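PDB 5B6T: glycosyl hydrolase family 62 protein from Coprinopsis cinerea, which hydrolyses terminal alpha-L-arabinofuranosyl linkages, probably releasing arabinose side groups from arabinoxylan in hemicellulose. Local coordinates for residues His140-Cys148 / Phe194-Ile202. Residues are numbered along the deposited sequence; the frame is centred on the assembly and turned at random.
Sequences HWVDMWVIC and FEAANVYRI
Trp145 donates its indole N-H, from NE1, to Val199 O at 2.9 Å; the N-H...O angle of 131° is bent, but the donor lies in the carbonyl plane on a lone pair. The indole extends toward strand 195-202 because its CG lies anti to the backbone N, and Asn198 CA sits 4.0 Å over the centroid of its six-membered ring, a CH-pi contact. The ring's edge meets the face of Tyr200 in an offset edge-to-face pair, planes at 82°. Beside it, Ile147 CG2 packs on Val199 CG1 at 4.0 Å. With an alanine here in place of Trp145, the Val199 carbonyl would probably lose this donor and a gap open against Asn198 and Tyr200. Toward the strand starts, Asp143 OD2 takes a weak bond from Ala196 N (2.9 Å), while a water links Asp143 O to Ala197 N. Farther out, Tyr286 and Gly266 hold the Asn198 amide, and Leu268 N binds Tyr200 OH. The two strands run nearly parallel (11°), lining the central axis in adjacent blades of the five-bladed GH62 beta-propeller. Asp143 OD1 hydrogen-bonds a glycerol, probably from the crystallisation liquor, and Glu195, paired with Arg221, approaches lead. With Asp143 OD2 4.1 Å from Glu195 OE1, this end is acidic, consistent with the active-site region; the indole joins the blades farther along.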
loop_
_atom_site.group_PDB
_atom_site.type_symbol
_atom_site.label_atom_id
_atom_site.label_comp_id
_atom_site.label_asym_id
_atom_site.label_seq_id
_atom_site.Cartn_x
_atom_site.Cartn_y
_atom_site.Cartn_z
ATOM N N HIS A 140 2.602 12.127 -10.876
ATOM C CA HIS A 140 1.428 11.291 -11.109
ATOM C C HIS A 140 0.677 11.178 -9.808
ATOM O O HIS A 140 1.302 11.047 -8.771
ATOM C CB HIS A 140 1.868 9.894 -11.535
ATOM C CG HIS A 140 2.685 9.908 -12.777
ATOM N ND1 HIS A 140 2.110 9.887 -14.029
ATOM C CD2 HIS A 140 4.023 9.990 -12.966
ATOM C CE1 HIS A 140 3.067 9.980 -14.941
ATOM N NE2 HIS A 140 4.235 10.000 -14.322
ATOM N N TRP A 141 -0.641 11.285 -9.858
ATOM C CA TRP A 141 -1.490 11.202 -8.693
ATOM C C TRP A 141 -1.771 9.733 -8.377
ATOM O O TRP A 141 -2.535 9.058 -9.103
ATOM C CB TRP A 141 -2.764 11.980 -8.954
ATOM C CG TRP A 141 -3.648 12.115 -7.777
ATOM C CD1 TRP A 141 -3.296 12.130 -6.460
ATOM C CD2 TRP A 141 -5.040 12.383 -7.812
ATOM N NE1 TRP A 141 -4.389 12.339 -5.670
ATOM C CE2 TRP A 141 -5.485 12.490 -6.476
ATOM C CE3 TRP A 141 -5.974 12.512 -8.842
ATOM C CZ2 TRP A 141 -6.814 12.726 -6.160
ATOM C CZ3 TRP A 141 -7.293 12.742 -8.517
ATOM C CH2 TRP A 141 -7.700 12.859 -7.190
ATOM N N VAL A 142 -1.157 9.242 -7.289
ATOM C CA VAL A 142 -1.082 7.821 -7.034
ATOM C C VAL A 142 -1.244 7.473 -5.559
ATOM O O VAL A 142 -1.129 8.316 -4.696
ATOM C CB VAL A 142 0.253 7.212 -7.566
ATOM C CG1 VAL A 142 0.327 7.393 -9.081
ATOM C CG2 VAL A 142 1.499 7.736 -6.844
ATOM N N ASP A 143 -1.525 6.186 -5.330
ATOM C CA ASP A 143 -1.373 5.527 -4.020
ATOM C C ASP A 143 -2.319 6.076 -2.965
ATOM O O ASP A 143 -1.918 6.741 -1.991
ATOM C CB ASP A 143 0.108 5.531 -3.594
ATOM C CG ASP A 143 0.986 4.843 -4.612
ATOM O OD1 ASP A 143 0.458 4.022 -5.389
ATOM O OD2 ASP A 143 2.214 5.077 -4.639
ATOM N N MET A 144 -3.583 5.775 -3.210
ATOM C CA MET A 144 -4.707 6.279 -2.433
ATOM C C MET A 144 -4.887 5.418 -1.197
ATOM O O MET A 144 -4.959 4.185 -1.310
ATOM C CB MET A 144 -5.976 6.214 -3.296
ATOM C CG MET A 144 -5.811 6.771 -4.694
ATOM S SD MET A 144 -5.384 8.515 -4.694
ATOM C CE MET A 144 -5.001 8.752 -6.438
ATOM N N TRP A 145 -4.993 6.064 -0.035
ATOM C CA TRP A 145 -5.070 5.347 1.237
ATOM C C TRP A 145 -6.078 5.971 2.184
ATOM O O TRP A 145 -5.962 7.170 2.521
ATOM C CB TRP A 145 -3.674 5.334 1.875
ATOM C CG TRP A 145 -3.628 4.603 3.183
ATOM C CD1 TRP A 145 -3.946 5.098 4.428
ATOM C CD2 TRP A 145 -3.222 3.258 3.390
ATOM N NE1 TRP A 145 -3.803 4.125 5.361
ATOM C CE2 TRP A 145 -3.336 2.985 4.765
ATOM C CE3 TRP A 145 -2.767 2.253 2.545
ATOM C CZ2 TRP A 145 -3.033 1.725 5.308
ATOM C CZ3 TRP A 145 -2.488 1.021 3.078
ATOM C CH2 TRP A 145 -2.593 0.771 4.448
ATOM N N VAL A 146 -7.027 5.167 2.654
ATOM C CA VAL A 146 -8.031 5.577 3.637
ATOM C C VAL A 146 -7.681 5.055 5.021
ATOM O O VAL A 146 -7.300 3.901 5.190
ATOM C CB VAL A 146 -9.443 5.079 3.221
ATOM C CG1 VAL A 146 -10.450 5.268 4.359
ATOM C CG2 VAL A 146 -9.916 5.739 1.940
ATOM N N ILE A 147 -7.856 5.919 6.018
ATOM C CA ILE A 147 -7.881 5.519 7.431
ATOM C C ILE A 147 -8.906 6.392 8.144
ATOM O O ILE A 147 -8.958 7.610 7.935
ATOM C CB ILE A 147 -6.483 5.560 8.095
ATOM C CG1 ILE A 147 -6.574 5.216 9.584
ATOM C CG2 ILE A 147 -5.762 6.896 7.890
ATOM C CD1 ILE A 147 -5.249 4.982 10.246
ATOM N N CYS A 148 -9.707 5.760 9.008
ATOM C CA CYS A 148 -10.736 6.446 9.780
ATOM C C CYS A 148 -10.463 6.308 11.271
ATOM O O CYS A 148 -9.904 5.313 11.720
ATOM C CB CYS A 148 -12.110 5.849 9.483
ATOM S SG CYS A 148 -12.462 5.719 7.712
ATOM N N PHE A 194 8.442 9.990 -1.877
ATOM C CA PHE A 194 8.114 9.745 -3.280
ATOM C C PHE A 194 6.703 9.230 -3.515
ATOM O O PHE A 194 5.926 9.864 -4.221
ATOM C CB PHE A 194 9.157 8.843 -3.927
ATOM C CG PHE A 194 9.050 8.803 -5.426
ATOM C CD1 PHE A 194 9.281 9.947 -6.179
ATOM C CD2 PHE A 194 8.734 7.640 -6.079
ATOM C CE1 PHE A 194 9.155 9.912 -7.563
ATOM C CE2 PHE A 194 8.633 7.595 -7.460
ATOM C CZ PHE A 194 8.829 8.732 -8.202
ATOM N N GLU A 195 6.351 8.086 -2.949
ATOM C CA GLU A 195 4.985 7.568 -3.137
ATOM C C GLU A 195 4.698 6.490 -2.094
ATOM O O GLU A 195 5.477 6.327 -1.144
ATOM C CB GLU A 195 4.838 7.016 -4.561
ATOM C CG GLU A 195 5.783 5.865 -4.892
ATOM C CD GLU A 195 5.867 5.495 -6.360
ATOM O OE1 GLU A 195 5.190 6.053 -7.228
ATOM O OE2 GLU A 195 6.635 4.565 -6.715
ATOM N N ALA A 196 3.553 5.834 -2.219
ATOM C CA ALA A 196 3.237 4.610 -1.477
ATOM C C ALA A 196 3.207 4.829 0.030
ATOM O O ALA A 196 3.848 4.105 0.798
ATOM C CB ALA A 196 4.204 3.498 -1.846
ATOM N N ALA A 197 2.329 5.720 0.452
ATOM C CA ALA A 197 2.043 5.880 1.880
ATOM C C ALA A 197 1.287 4.667 2.473
ATOM O O ALA A 197 0.495 4.025 1.809
ATOM C CB ALA A 197 1.245 7.148 2.132
ATOM N N ASN A 198 1.595 4.374 3.737
ATOM C CA ASN A 198 0.717 3.601 4.619
ATOM C C ASN A 198 0.494 4.408 5.880
ATOM O O ASN A 198 1.414 5.071 6.382
ATOM C CB ASN A 198 1.312 2.253 5.078
ATOM C CG ASN A 198 1.781 1.353 3.949
ATOM O OD1 ASN A 198 2.986 1.140 3.806
ATOM N ND2 ASN A 198 0.855 0.751 3.219
ATOM N N VAL A 199 -0.732 4.371 6.379
ATOM C CA VAL A 199 -1.082 5.030 7.631
ATOM C C VAL A 199 -1.914 4.075 8.495
ATOM O O VAL A 199 -2.929 3.568 8.061
ATOM C CB VAL A 199 -1.818 6.362 7.425
ATOM C CG1 VAL A 199 -1.891 7.120 8.751
ATOM C CG2 VAL A 199 -1.109 7.175 6.370
ATOM N N TYR A 200 -1.419 3.823 9.724
ATOM C CA TYR A 200 -2.036 2.855 10.632
ATOM C C TYR A 200 -2.245 3.402 12.034
ATOM O O TYR A 200 -1.465 4.241 12.486
ATOM C CB TYR A 200 -1.152 1.643 10.773
ATOM C CG TYR A 200 -0.901 0.878 9.493
ATOM C CD1 TYR A 200 -1.889 0.093 8.930
ATOM C CD2 TYR A 200 0.330 0.937 8.865
ATOM C CE1 TYR A 200 -1.661 -0.639 7.776
ATOM C CE2 TYR A 200 0.584 0.200 7.729
ATOM C CZ TYR A 200 -0.437 -0.578 7.166
ATOM O OH TYR A 200 -0.168 -1.306 6.020
ATOM N N ARG A 201 -3.299 2.924 12.698
ATOM C CA ARG A 201 -3.447 3.112 14.155
ATOM C C ARG A 201 -2.578 2.085 14.850
ATOM O O ARG A 201 -2.601 0.897 14.508
ATOM C CB ARG A 201 -4.895 2.933 14.566
ATOM C CG ARG A 201 -5.144 2.896 16.066
ATOM C CD ARG A 201 -4.742 4.192 16.752
ATOM N NE ARG A 201 -4.832 4.061 18.203
ATOM C CZ ARG A 201 -5.973 4.064 18.895
ATOM N NH1 ARG A 201 -7.146 4.203 18.285
ATOM N NH2 ARG A 201 -5.938 3.919 20.226
ATOM N N ILE A 202 -1.805 2.519 15.840
ATOM C CA ILE A 202 -0.932 1.595 16.597
ATOM C C ILE A 202 -1.717 1.120 17.810
ATOM O O ILE A 202 -1.929 1.900 18.741
ATOM C CB ILE A 202 0.394 2.257 17.022
ATOM C CG1 ILE A 202 1.146 2.809 15.813
ATOM C CG2 ILE A 202 1.270 1.261 17.763
ATOM C CD1 ILE A 202 2.294 3.758 16.154
HETATM O O HOH W 1 0.561 7.541 -0.927
HETATM O O HOH W 2 -0.957 4.449 -0.432
#